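Local coordinates for DNA ligase (Archaeoglobus fulgidus, PDB 3GDE), which probably seals nicks in double-stranded DNA during replication, recombination and repair, consuming ATP and passing through a covalent enzyme-AMP intermediate, at residues Ala10-Arg15 and Ala27-Phe32; Gly51-Pro56 and Lys119-Phe124; Val97-Ile102 and Thr151-Arg156. All coordinates share one frame; numbering follows the deposited sequence.

All three contacts lie in the helical N-terminal region of the ligase, away from the ATP site. Contact 1 sits at the surface and is almost wholly aromatic: helices 6-16 and 22-34 stand well apart and meet through two stacked rings. Contact 2 is buried and polar at its heart, an arginine of helix 117-129 holding a backbone carbonyl of the loop after helix 39-49. Contact 3, partly buried, brings helices 94-108 and 152-162 backbone to backbone, with a salt bridge beside the close packing. Contacts 1 and 3 touch, Glu14 CG lying 3.3 Å from Arg156 NH2; contact 2 touches neither, although helix 152-162 also packs against it.

Contact 1: residues Ala10-Arg15 and Ala27-Phe32; sequences AEFCER and ARIAAF
Phe12 and Phe32 meet between two nearly antiparallel helical segments, whose axes run at 165° and come no closer than 11.4 Å, so that long side chains have to bridge the gap. The two rings do so as a face-to-face stack: their planes are only 8° apart and their centroids 4.0 Å. Phe12 has CG anti to its backbone N (chi1 171°) and Phe32 likewise, which carries CG of both residues toward the opposite helix. CG of Phe32 sits over the centre of the Phe12 ring and CD2 of Phe12 over that of Phe32. The overlap extends to the root of the Phe32 side chain, since its CB lies over the same Phe12 face, 3.6 Å from Phe12 CZ, in a CH-pi contact. At the edge of the Phe12 ring, CZ comes within 3.7 Å of Ile29 CA.

This is the helical hairpin of helices 6-16 and 22-34 that opens the all-helical, DNA-binding domain of the ligase. Helix 39-49 packs against both phenylalanines, through Ile49 on Phe12 and Val45 on Phe32, while Ile29 turns to helix 172-182.

Toward the exposed side the chemistry becomes polar. A water donates to Phe12 O at 3.1 Å and accepts a weak bond from Arg28 NE, linking the helices where no direct hydrogen bond does. Arg28 NH2 also packs 4.0 Å from Arg15 CB, but the Arg15 guanidinium turns back along its own helix: NE bonds to Glu11 O and NH2 forms a salt bridge with Glu11 OE2 at 3.3 Å.

Contact 2: residues Gly51-Pro56 and Lys119-Phe124; sequences GKVYPP and KVRETF
Arg121 reaches from helix 117-129 to the loop at Val53 and Tyr54 and grips one backbone oxygen with two nitrogens. Its chain leaves CB with CG anti to the backbone N (chi1 177°), then bends at chi2 and chi3; the side chain touches Phe48 of helix 39-49, and it is the guanidinium that meets the loop. CZ lies 3.5 Å from Val53 O, which is in the guanidinium plane. NH2 donates to Val53 O at 2.9 Å from above the carbonyl plane, and NH1 donates to the same oxygen at 3.2 Å, within that plane. NH2 also packs closely on neighbouring carbons, 3.4 Å from Val53 CG1 and 3.0 Å from Tyr54 CE1, with the tyrosine ring and guanidinium planes 63° apart. NH1 has a second mate in Asp44, a salt bridge to helix 39-49. An alanine in place of Arg121 would probably leave Val53 O without these two donors and Asp44 without this ion pair, with this point of the loop less firmly held.

Beside this grip, Val53 CG1 packs 3.6 Å from Phe124 CD1, the two side chains crossing at about a right angle, while Leu161 of helix 152-162 touches both residues. The Tyr54 hydroxyl hydrogen-bonds Asp125. The arrangement is an arginine gripping one main-chain carbonyl end-on in a buried contact, tying an irregular connection between helices to the core of the ligase's helical DNA-binding domain.

Contact 3: residues Val97-Ile102 and Thr151-Arg156; sequences VAEQLI and TPLEAR
Glu99 and Pro152 bring their backbones unusually close for two helices, with CA atoms just 4.1 Å apart and segment axes approaching to 7.3 Å at an angle of 152°. Glu99 CA lies 3.4 Å from Pro152 O in a CA-H...O contact, so the main chains themselves touch. Small and compact side chains make this possible. Ala98 CB faces Ala155 CB at 4.1 Å, and the proline ring lies against Ile102, whose CG2 is 3.7 Å from Pro152 CD. Ile102 CD1 reaches on to Ala155 CB, completing an apolar seam. Helix 66-77 closes in beside it, through Leu73 on Ala98.

Along one margin Glu99 and Arg156 lie side by side and point the same way. Glu99 has CG anti to the backbone N (chi1 -177°), which puts that carbon 3.5 Å from Pro152 O, and the chain runs on extended from there. At the two ends Arg156 NH1 donates to Glu99 OE1 at 2.7 Å in a salt bridge; the oxygen lies near the guanidinium plane, but the nitrogen comes from above the carboxylate plane. Leu153 CD1 covers one face of the guanidinium toward its rim.

The start of helix 152-162 is fixed by reciprocal bonds: Glu154 N donates to Thr151 OG1, and Thr151 N donates to Glu154 OE1 at 2.8 Å. Thr151 is thus the N-cap of a classic capping box, set where two close-packed, nearly antiparallel helices meet in the ligase's N-terminal helical domain.

Contact 1: residues Ala10-Arg15 and Ala27-Phe32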
ATOM      1  N   ALA A  10      -8.599  23.244  -1.620  1.00 25.76           N
ATOM      2  CA  ALA A  10      -9.085  22.858  -2.950  1.00 26.00           C
ATOM      3  C   ALA A  10      -8.534  23.762  -4.057  1.00 26.31           C
ATOM      4  O   ALA A  10      -8.065  23.265  -5.088  1.00 26.57           O
ATOM      5  CB  ALA A  10     -10.628  22.817  -2.976  1.00 25.55           C
ATOM      6  N   GLU A  11      -8.569  25.077  -3.839  1.00 26.63           N
ATOM      7  CA  GLU A  11      -8.020  26.046  -4.798  1.00 27.40           C
ATOM      8  C   GLU A  11      -6.527  25.890  -4.950  1.00 26.72           C
ATOM      9  O   GLU A  11      -5.997  26.054  -6.046  1.00 26.53           O
ATOM     10  CB  GLU A  11      -8.268  27.486  -4.359  1.00 27.97           C
ATOM     11  CG  GLU A  11      -9.620  27.726  -3.747  1.00 32.38           C
ATOM     12  CD  GLU A  11     -10.658  28.198  -4.731  1.00 36.77           C
ATOM     13  OE1 GLU A  11     -11.859  28.094  -4.394  1.00 39.33           O
ATOM     14  OE2 GLU A  11     -10.279  28.681  -5.823  1.00 38.40           O
ATOM     15  N   PHE A  12      -5.845  25.609  -3.840  1.00 26.67           N
ATOM     16  CA  PHE A  12      -4.414  25.306  -3.879  1.00 26.66           C
ATOM     17  C   PHE A  12      -4.117  24.088  -4.769  1.00 26.73           C
ATOM     18  O   PHE A  12      -3.189  24.127  -5.573  1.00 26.78           O
ATOM     19  CB  PHE A  12      -3.863  25.090  -2.467  1.00 26.77           C
ATOM     20  CG  PHE A  12      -2.447  24.566  -2.440  1.00 26.52           C
ATOM     21  CD1 PHE A  12      -1.392  25.345  -2.911  1.00 26.89           C
ATOM     22  CD2 PHE A  12      -2.171  23.306  -1.932  1.00 26.28           C
ATOM     23  CE1 PHE A  12      -0.083  24.869  -2.891  1.00 27.85           C
ATOM     24  CE2 PHE A  12      -0.865  22.818  -1.899  1.00 27.44           C
ATOM     25  CZ  PHE A  12       0.181  23.599  -2.385  1.00 27.48           C
ATOM     26  N   CYS A  13      -4.914  23.025  -4.623  1.00 26.61           N
ATOM     27  CA  CYS A  13      -4.741  21.788  -5.400  1.00 27.01           C
ATOM     28  C   CYS A  13      -5.005  21.996  -6.883  1.00 27.95           C
ATOM     29  O   CYS A  13      -4.281  21.466  -7.729  1.00 27.28           O
ATOM     30  CB  CYS A  13      -5.660  20.685  -4.874  1.00 26.71           C
ATOM     31  SG  CYS A  13      -5.157  20.045  -3.281  1.00 25.53           S
ATOM     32  N   GLU A  14      -6.046  22.770  -7.188  1.00 29.36           N
ATOM     33  CA  GLU A  14      -6.401  23.080  -8.560  1.00 30.83           C
ATOM     34  C   GLU A  14      -5.226  23.705  -9.315  1.00 31.54           C
ATOM     35  O   GLU A  14      -4.954  23.336 -10.460  1.00 31.21           O
ATOM     36  CB  GLU A  14      -7.609  23.994  -8.596  1.00 31.11           C
ATOM     37  CG  GLU A  14      -8.326  23.960  -9.922  1.00 34.22           C
ATOM     38  CD  GLU A  14      -8.247  25.266 -10.669  1.00 39.40           C
ATOM     39  OE1 GLU A  14      -7.141  25.853 -10.758  1.00 41.17           O
ATOM     40  OE2 GLU A  14      -9.311  25.712 -11.164  1.00 42.76           O
ATOM     41  N   ARG A  15      -4.524  24.628  -8.653  1.00 32.24           N
ATOM     42  CA  ARG A  15      -3.368  25.297  -9.234  1.00 33.26           C
ATOM     43  C   ARG A  15      -2.187  24.344  -9.480  1.00 33.37           C
ATOM     44  O   ARG A  15      -1.408  24.544 -10.406  1.00 33.90           O
ATOM     45  CB  ARG A  15      -2.965  26.497  -8.370  1.00 33.59           C
ATOM     46  CG  ARG A  15      -3.670  27.792  -8.764  1.00 36.28           C
ATOM     47  CD  ARG A  15      -3.771  28.809  -7.614  1.00 40.60           C
ATOM     48  NE  ARG A  15      -5.126  28.842  -7.060  1.00 43.74           N
ATOM     49  CZ  ARG A  15      -6.102  29.646  -7.490  1.00 45.24           C
ATOM     50  NH1 ARG A  15      -5.878  30.516  -8.473  1.00 44.88           N
ATOM     51  NH2 ARG A  15      -7.310  29.582  -6.934  1.00 46.80           N
ATOM     52  N   ALA A  27       8.194  22.926  -4.250  1.00 22.43           N
ATOM     53  CA  ALA A  27       8.356  24.283  -3.717  1.00 22.97           C
ATOM     54  C   ALA A  27       7.006  24.962  -3.400  1.00 23.13           C
ATOM     55  O   ALA A  27       6.849  25.589  -2.349  1.00 23.12           O
ATOM     56  CB  ALA A  27       9.220  25.138  -4.674  1.00 22.64           C
ATOM     57  N   ARG A  28       6.033  24.809  -4.296  1.00 23.67           N
ATOM     58  CA  ARG A  28       4.660  25.246  -4.041  1.00 24.67           C
ATOM     59  C   ARG A  28       4.061  24.621  -2.791  1.00 23.98           C
ATOM     60  O   ARG A  28       3.460  25.318  -1.975  1.00 24.06           O
ATOM     61  CB  ARG A  28       3.751  24.958  -5.236  1.00 25.27           C
ATOM     62  CG  ARG A  28       4.068  25.780  -6.470  1.00 29.62           C
ATOM     63  CD  ARG A  28       3.632  27.223  -6.285  1.00 36.75           C
ATOM     64  NE  ARG A  28       2.220  27.436  -6.595  1.00 41.31           N
ATOM     65  CZ  ARG A  28       1.778  28.276  -7.530  1.00 42.94           C
ATOM     66  NH1 ARG A  28       2.638  28.993  -8.248  1.00 43.30           N
ATOM     67  NH2 ARG A  28       0.471  28.410  -7.734  1.00 43.92           N
ATOM     68  N   ILE A  29       4.234  23.311  -2.642  1.00 23.62           N
ATOM     69  CA  ILE A  29       3.673  22.572  -1.502  1.00 22.79           C
ATOM     70  C   ILE A  29       4.337  22.942  -0.176  1.00 22.45           C
ATOM     71  O   ILE A  29       3.650  23.078   0.831  1.00 22.45           O
ATOM     72  CB  ILE A  29       3.710  21.033  -1.730  1.00 22.93           C
ATOM     73  CG1 ILE A  29       2.804  20.660  -2.912  1.00 22.84           C
ATOM     74  CG2 ILE A  29       3.315  20.259  -0.427  1.00 21.32           C
ATOM     75  CD1 ILE A  29       2.972  19.212  -3.392  1.00 22.48           C
ATOM     76  N   ALA A  30       5.666  23.100  -0.189  1.00 22.19           N
ATOM     77  CA  ALA A  30       6.420  23.571   0.976  1.00 22.23           C
ATOM     78  C   ALA A  30       5.936  24.927   1.456  1.00 22.00           C
ATOM     79  O   ALA A  30       5.672  25.106   2.648  1.00 22.63           O
ATOM     80  CB  ALA A  30       7.931  23.633   0.664  1.00 22.34           C
ATOM     81  N   ALA A  31       5.821  25.872   0.525  1.00 21.83           N
ATOM     82  CA  ALA A  31       5.312  27.220   0.821  1.00 22.03           C
ATOM     83  C   ALA A  31       3.955  27.193   1.506  1.00 22.10           C
ATOM     84  O   ALA A  31       3.757  27.880   2.506  1.00 21.68           O
ATOM     85  CB  ALA A  31       5.261  28.090  -0.472  1.00 22.04           C
ATOM     86  N   PHE A  32       3.027  26.399   0.966  1.00 22.69           N
ATOM     87  CA  PHE A  32       1.688  26.221   1.554  1.00 23.36           C
ATOM     88  C   PHE A  32       1.727  25.654   2.971  1.00 23.94           C
ATOM     89  O   PHE A  32       1.078  26.177   3.879  1.00 23.68           O
ATOM     90  CB  PHE A  32       0.839  25.299   0.664  1.00 23.66           C
ATOM     91  CG  PHE A  32      -0.630  25.304   1.003  1.00 23.88           C
ATOM     92  CD1 PHE A  32      -1.453  26.354   0.584  1.00 22.99           C
ATOM     93  CD2 PHE A  32      -1.197  24.249   1.724  1.00 23.37           C
ATOM     94  CE1 PHE A  32      -2.819  26.352   0.886  1.00 22.68           C
ATOM     95  CE2 PHE A  32      -2.565  24.243   2.042  1.00 22.97           C
ATOM     96  CZ  PHE A  32      -3.373  25.298   1.631  1.00 23.27           C
TER
HETATM   97  O   HOH W   1      -0.575  25.698  -6.027  1.00 37.45           O

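Contact 2: residues Gly51-Pro56 and Lys119-Phe124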
ATOM      1  N   GLY A  51      -4.073  11.781  -1.272  1.00 25.94           N
ATOM      2  CA  GLY A  51      -5.248  10.940  -1.479  1.00 26.10           C
ATOM      3  C   GLY A  51      -5.563   9.989  -0.340  1.00 26.53           C
ATOM      4  O   GLY A  51      -6.240   8.987  -0.549  1.00 25.89           O
ATOM      5  N   LYS A  52      -5.083  10.304   0.866  1.00 27.07           N
ATOM      6  CA  LYS A  52      -5.320   9.464   2.050  1.00 27.93           C
ATOM      7  C   LYS A  52      -6.151  10.194   3.091  1.00 27.75           C
ATOM      8  O   LYS A  52      -5.959  11.388   3.343  1.00 27.45           O
ATOM      9  CB  LYS A  52      -4.004   9.066   2.741  1.00 27.81           C
ATOM     10  CG  LYS A  52      -3.098   8.079   2.013  1.00 29.79           C
ATOM     11  CD  LYS A  52      -1.828   7.869   2.866  1.00 30.25           C
ATOM     12  CE  LYS A  52      -0.702   7.208   2.091  1.00 33.49           C
ATOM     13  NZ  LYS A  52      -0.195   8.047   0.942  1.00 36.01           N
ATOM     14  N   VAL A  53      -7.044   9.453   3.728  1.00 28.08           N
ATOM     15  CA  VAL A  53      -7.797   9.958   4.864  1.00 28.42           C
ATOM     16  C   VAL A  53      -7.234   9.344   6.157  1.00 28.81           C
ATOM     17  O   VAL A  53      -7.144  10.025   7.190  1.00 29.00           O
ATOM     18  CB  VAL A  53      -9.310   9.686   4.681  1.00 28.23           C
ATOM     19  CG1 VAL A  53     -10.102  10.147   5.873  1.00 28.36           C
ATOM     20  CG2 VAL A  53      -9.821  10.361   3.406  1.00 28.46           C
ATOM     21  N   TYR A  54      -6.850   8.067   6.080  1.00 29.15           N
ATOM     22  CA  TYR A  54      -6.216   7.339   7.186  1.00 30.19           C
ATOM     23  C   TYR A  54      -4.967   6.632   6.686  1.00 31.30           C
ATOM     24  O   TYR A  54      -4.899   6.277   5.521  1.00 31.70           O
ATOM     25  CB  TYR A  54      -7.172   6.304   7.814  1.00 29.40           C
ATOM     26  CG  TYR A  54      -8.507   6.895   8.222  1.00 28.64           C
ATOM     27  CD1 TYR A  54      -8.630   7.653   9.393  1.00 26.71           C
ATOM     28  CD2 TYR A  54      -9.640   6.718   7.417  1.00 27.51           C
ATOM     29  CE1 TYR A  54      -9.847   8.213   9.755  1.00 28.04           C
ATOM     30  CE2 TYR A  54     -10.865   7.270   7.768  1.00 27.08           C
ATOM     31  CZ  TYR A  54     -10.964   8.019   8.937  1.00 28.45           C
ATOM     32  OH  TYR A  54     -12.174   8.577   9.278  1.00 28.27           O
ATOM     33  N   PRO A  55      -3.960   6.445   7.564  1.00 32.96           N
ATOM     34  CA  PRO A  55      -2.870   5.498   7.278  1.00 33.50           C
ATOM     35  C   PRO A  55      -3.425   4.082   7.083  1.00 34.57           C
ATOM     36  O   PRO A  55      -4.446   3.736   7.675  1.00 34.36           O
ATOM     37  CB  PRO A  55      -2.017   5.567   8.541  1.00 33.39           C
ATOM     38  CG  PRO A  55      -2.301   6.918   9.110  1.00 33.21           C
ATOM     39  CD  PRO A  55      -3.754   7.134   8.854  1.00 32.67           C
ATOM     40  N   PRO A  56      -2.777   3.267   6.229  1.00 35.64           N
ATOM     41  CA  PRO A  56      -3.314   1.928   5.935  1.00 36.03           C
ATOM     42  C   PRO A  56      -3.323   0.994   7.154  1.00 36.24           C
ATOM     43  O   PRO A  56      -4.192   0.125   7.269  1.00 36.72           O
ATOM     44  CB  PRO A  56      -2.366   1.393   4.852  1.00 36.16           C
ATOM     45  CG  PRO A  56      -1.099   2.182   5.022  1.00 36.51           C
ATOM     46  CD  PRO A  56      -1.537   3.547   5.482  1.00 35.88           C
ATOM     47  N   LYS A 119     -14.444  20.137   9.710  1.00 25.56           N
ATOM     48  CA  LYS A 119     -15.723  19.490   9.418  1.00 25.54           C
ATOM     49  C   LYS A 119     -15.598  18.275   8.487  1.00 25.25           C
ATOM     50  O   LYS A 119     -16.261  17.257   8.713  1.00 25.65           O
ATOM     51  CB  LYS A 119     -16.743  20.473   8.840  1.00 25.55           C
ATOM     52  CG  LYS A 119     -18.188  19.994   9.016  1.00 27.44           C
ATOM     53  CD  LYS A 119     -19.054  20.308   7.813  1.00 28.03           C
ATOM     54  CE  LYS A 119     -20.427  20.811   8.261  1.00 30.53           C
ATOM     55  NZ  LYS A 119     -20.414  22.318   8.422  1.00 30.81           N
ATOM     56  N   VAL A 120     -14.762  18.383   7.455  1.00 24.53           N
ATOM     57  CA  VAL A 120     -14.484  17.249   6.560  1.00 24.72           C
ATOM     58  C   VAL A 120     -13.926  16.056   7.349  1.00 24.76           C
ATOM     59  O   VAL A 120     -14.405  14.938   7.225  1.00 24.48           O
ATOM     60  CB  VAL A 120     -13.510  17.630   5.408  1.00 24.21           C
ATOM     61  CG1 VAL A 120     -13.068  16.395   4.643  1.00 23.60           C
ATOM     62  CG2 VAL A 120     -14.172  18.614   4.461  1.00 23.93           C
ATOM     63  N   ARG A 121     -12.919  16.327   8.166  1.00 25.42           N
ATOM     64  CA  ARG A 121     -12.329  15.334   9.053  1.00 26.39           C
ATOM     65  C   ARG A 121     -13.358  14.682   9.990  1.00 26.34           C
ATOM     66  O   ARG A 121     -13.369  13.467  10.126  1.00 26.39           O
ATOM     67  CB  ARG A 121     -11.233  15.987   9.878  1.00 25.96           C
ATOM     68  CG  ARG A 121     -10.598  15.074  10.889  1.00 27.31           C
ATOM     69  CD  ARG A 121      -9.398  14.434  10.245  1.00 29.43           C
ATOM     70  NE  ARG A 121      -9.620  13.035   9.963  1.00 29.34           N
ATOM     71  CZ  ARG A 121      -8.859  12.295   9.167  1.00 29.25           C
ATOM     72  NH1 ARG A 121      -7.821  12.818   8.534  1.00 27.67           N
ATOM     73  NH2 ARG A 121      -9.164  11.020   8.994  1.00 31.26           N
ATOM     74  N   GLU A 122     -14.208  15.496  10.616  1.00 26.84           N
ATOM     75  CA  GLU A 122     -15.220  15.007  11.573  1.00 27.89           C
ATOM     76  C   GLU A 122     -16.260  14.128  10.890  1.00 26.82           C
ATOM     77  O   GLU A 122     -16.589  13.060  11.392  1.00 26.98           O
ATOM     78  CB  GLU A 122     -15.937  16.162  12.293  1.00 28.61           C
ATOM     79  CG  GLU A 122     -15.024  17.221  12.912  1.00 33.92           C
ATOM     80  CD  GLU A 122     -14.496  16.874  14.307  1.00 41.05           C
ATOM     81  OE1 GLU A 122     -13.943  17.803  14.948  1.00 43.53           O
ATOM     82  OE2 GLU A 122     -14.623  15.702  14.766  1.00 43.64           O
ATOM     83  N   THR A 123     -16.764  14.590   9.748  1.00 26.05           N
ATOM     84  CA  THR A 123     -17.722  13.840   8.935  1.00 25.69           C
ATOM     85  C   THR A 123     -17.140  12.497   8.468  1.00 25.40           C
ATOM     86  O   THR A 123     -17.819  11.464   8.540  1.00 24.97           O
ATOM     87  CB  THR A 123     -18.166  14.674   7.720  1.00 25.64           C
ATOM     88  OG1 THR A 123     -18.545  15.980   8.173  1.00 26.24           O
ATOM     89  CG2 THR A 123     -19.341  14.009   6.994  1.00 24.73           C
ATOM     90  N   PHE A 124     -15.884  12.526   8.003  1.00 25.31           N
ATOM     91  CA  PHE A 124     -15.132  11.301   7.645  1.00 24.88           C
ATOM     92  C   PHE A 124     -14.985  10.318   8.806  1.00 25.16           C
ATOM     93  O   PHE A 124     -15.210   9.114   8.627  1.00 25.33           O
ATOM     94  CB  PHE A 124     -13.750  11.637   7.073  1.00 24.56           C
ATOM     95  CG  PHE A 124     -13.775  12.107   5.635  1.00 24.78           C
ATOM     96  CD1 PHE A 124     -12.610  12.534   5.015  1.00 24.92           C
ATOM     97  CD2 PHE A 124     -14.963  12.140   4.908  1.00 25.68           C
ATOM     98  CE1 PHE A 124     -12.614  12.960   3.680  1.00 24.32           C
ATOM     99  CE2 PHE A 124     -14.978  12.579   3.582  1.00 25.98           C
ATOM    100  CZ  PHE A 124     -13.797  12.984   2.970  1.00 24.07           C
TER

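Contact 3: residues Val97-Ile102 and Thr151-Arg156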
ATOM      1  N   VAL A  97     -17.183  15.784 -12.389  1.00 28.49           N
ATOM      2  CA  VAL A  97     -18.629  15.658 -12.448  1.00 28.38           C
ATOM      3  C   VAL A  97     -19.282  16.291 -11.218  1.00 28.49           C
ATOM      4  O   VAL A  97     -20.255  17.038 -11.350  1.00 28.91           O
ATOM      5  CB  VAL A  97     -19.078  14.187 -12.593  1.00 28.38           C
ATOM      6  CG1 VAL A  97     -20.603  14.071 -12.489  1.00 27.80           C
ATOM      7  CG2 VAL A  97     -18.586  13.619 -13.916  1.00 28.08           C
ATOM      8  N   ALA A  98     -18.763  15.973 -10.033  1.00 28.20           N
ATOM      9  CA  ALA A  98     -19.262  16.565  -8.796  1.00 28.32           C
ATOM     10  C   ALA A  98     -19.195  18.100  -8.864  1.00 28.62           C
ATOM     11  O   ALA A  98     -20.182  18.773  -8.563  1.00 28.37           O
ATOM     12  CB  ALA A  98     -18.500  16.027  -7.592  1.00 27.55           C
ATOM     13  N   GLU A  99     -18.049  18.628  -9.298  1.00 29.08           N
ATOM     14  CA  GLU A  99     -17.861  20.057  -9.513  1.00 30.55           C
ATOM     15  C   GLU A  99     -18.947  20.670 -10.413  1.00 31.15           C
ATOM     16  O   GLU A  99     -19.483  21.736 -10.119  1.00 30.80           O
ATOM     17  CB  GLU A  99     -16.480  20.329 -10.101  1.00 30.09           C
ATOM     18  CG  GLU A  99     -16.157  21.813 -10.285  1.00 31.35           C
ATOM     19  CD  GLU A  99     -14.945  22.060 -11.176  1.00 31.98           C
ATOM     20  OE1 GLU A  99     -14.362  21.091 -11.716  1.00 35.83           O
ATOM     21  OE2 GLU A  99     -14.576  23.235 -11.348  1.00 33.58           O
ATOM     22  N   GLN A 100     -19.268  19.968 -11.494  1.00 32.23           N
ATOM     23  CA  GLN A 100     -20.262  20.412 -12.454  1.00 33.31           C
ATOM     24  C   GLN A 100     -21.672  20.384 -11.880  1.00 33.11           C
ATOM     25  O   GLN A 100     -22.436  21.328 -12.071  1.00 33.12           O
ATOM     26  CB  GLN A 100     -20.173  19.573 -13.739  1.00 33.71           C
ATOM     27  CG  GLN A 100     -20.417  20.375 -15.003  1.00 36.47           C
ATOM     28  CD  GLN A 100     -19.677  21.713 -15.005  1.00 39.12           C
ATOM     29  OE1 GLN A 100     -18.454  21.775 -14.816  1.00 41.39           O
ATOM     30  NE2 GLN A 100     -20.424  22.791 -15.210  1.00 39.90           N
ATOM     31  N   LEU A 101     -22.014  19.315 -11.170  1.00 33.36           N
ATOM     32  CA  LEU A 101     -23.335  19.224 -10.538  1.00 34.19           C
ATOM     33  C   LEU A 101     -23.575  20.303  -9.473  1.00 34.86           C
ATOM     34  O   LEU A 101     -24.655  20.867  -9.399  1.00 34.70           O
ATOM     35  CB  LEU A 101     -23.574  17.830  -9.945  1.00 34.10           C
ATOM     36  CG  LEU A 101     -23.618  16.650 -10.925  1.00 34.50           C
ATOM     37  CD1 LEU A 101     -23.833  15.354 -10.171  1.00 32.97           C
ATOM     38  CD2 LEU A 101     -24.709  16.854 -12.009  1.00 34.27           C
ATOM     39  N   ILE A 102     -22.569  20.584  -8.649  1.00 35.82           N
ATOM     40  CA  ILE A 102     -22.700  21.607  -7.617  1.00 37.03           C
ATOM     41  C   ILE A 102     -22.708  23.024  -8.218  1.00 37.88           C
ATOM     42  O   ILE A 102     -23.437  23.895  -7.746  1.00 37.92           O
ATOM     43  CB  ILE A 102     -21.646  21.434  -6.482  1.00 36.77           C
ATOM     44  CG1 ILE A 102     -22.154  20.454  -5.415  1.00 36.58           C
ATOM     45  CG2 ILE A 102     -21.365  22.764  -5.783  1.00 36.88           C
ATOM     46  CD1 ILE A 102     -22.178  19.004  -5.800  1.00 34.80           C
ATOM     47  N   THR A 151     -18.375  24.051  -2.047  1.00 26.17           N
ATOM     48  CA  THR A 151     -18.213  24.740  -3.329  1.00 26.27           C
ATOM     49  C   THR A 151     -17.963  23.694  -4.438  1.00 26.27           C
ATOM     50  O   THR A 151     -17.627  22.550  -4.141  1.00 26.35           O
ATOM     51  CB  THR A 151     -17.054  25.771  -3.301  1.00 25.86           C
ATOM     52  OG1 THR A 151     -15.802  25.099  -3.162  1.00 25.45           O
ATOM     53  CG2 THR A 151     -17.231  26.788  -2.158  1.00 25.98           C
ATOM     54  N   PRO A 152     -18.164  24.072  -5.713  1.00 26.54           N
ATOM     55  CA  PRO A 152     -17.851  23.163  -6.817  1.00 26.13           C
ATOM     56  C   PRO A 152     -16.435  22.577  -6.725  1.00 25.92           C
ATOM     57  O   PRO A 152     -16.269  21.367  -6.851  1.00 25.32           O
ATOM     58  CB  PRO A 152     -18.011  24.059  -8.058  1.00 26.23           C
ATOM     59  CG  PRO A 152     -19.064  25.048  -7.653  1.00 26.65           C
ATOM     60  CD  PRO A 152     -18.720  25.355  -6.203  1.00 26.85           C
ATOM     61  N   LEU A 153     -15.438  23.420  -6.469  1.00 25.70           N
ATOM     62  CA  LEU A 153     -14.051  22.953  -6.326  1.00 25.93           C
ATOM     63  C   LEU A 153     -13.809  22.090  -5.086  1.00 25.85           C
ATOM     64  O   LEU A 153     -12.966  21.185  -5.105  1.00 25.88           O
ATOM     65  CB  LEU A 153     -13.091  24.141  -6.338  1.00 26.14           C
ATOM     66  CG  LEU A 153     -11.762  23.988  -7.063  1.00 26.05           C
ATOM     67  CD1 LEU A 153     -11.905  23.211  -8.397  1.00 24.78           C
ATOM     68  CD2 LEU A 153     -11.191  25.362  -7.294  1.00 25.02           C
ATOM     69  N   GLU A 154     -14.538  22.363  -4.006  1.00 25.52           N
ATOM     70  CA  GLU A 154     -14.490  21.482  -2.836  1.00 25.66           C
ATOM     71  C   GLU A 154     -15.056  20.110  -3.170  1.00 24.95           C
ATOM     72  O   GLU A 154     -14.506  19.096  -2.757  1.00 24.80           O
ATOM     73  CB  GLU A 154     -15.264  22.071  -1.654  1.00 25.35           C
ATOM     74  CG  GLU A 154     -14.477  23.040  -0.824  1.00 26.33           C
ATOM     75  CD  GLU A 154     -15.324  23.767   0.230  1.00 27.03           C
ATOM     76  OE1 GLU A 154     -16.559  23.852   0.074  1.00 29.27           O
ATOM     77  OE2 GLU A 154     -14.746  24.266   1.219  1.00 28.95           O
ATOM     78  N   ALA A 155     -16.166  20.093  -3.905  1.00 24.68           N
ATOM     79  CA  ALA A 155     -16.839  18.850  -4.255  1.00 24.75           C
ATOM     80  C   ALA A 155     -15.941  17.977  -5.131  1.00 24.62           C
ATOM     81  O   ALA A 155     -15.953  16.748  -5.035  1.00 24.67           O
ATOM     82  CB  ALA A 155     -18.171  19.137  -4.948  1.00 24.61           C
ATOM     83  N   ARG A 156     -15.167  18.630  -5.986  1.00 24.85           N
ATOM     84  CA  ARG A 156     -14.184  17.965  -6.830  1.00 24.99           C
ATOM     85  C   ARG A 156     -13.144  17.183  -6.036  1.00 24.86           C
ATOM     86  O   ARG A 156     -12.990  15.986  -6.251  1.00 25.17           O
ATOM     87  CB  ARG A 156     -13.511  18.994  -7.721  1.00 24.67           C
ATOM     88  CG  ARG A 156     -12.381  18.474  -8.583  1.00 25.44           C
ATOM     89  CD  ARG A 156     -12.326  19.350  -9.797  1.00 27.34           C
ATOM     90  NE  ARG A 156     -10.984  19.783 -10.105  1.00 25.12           N
ATOM     91  CZ  ARG A 156     -10.706  20.812 -10.891  1.00 25.52           C
ATOM     92  NH1 ARG A 156     -11.680  21.512 -11.446  1.00 26.47           N
ATOM     93  NH2 ARG A 156      -9.446  21.141 -11.119  1.00 27.31           N
TER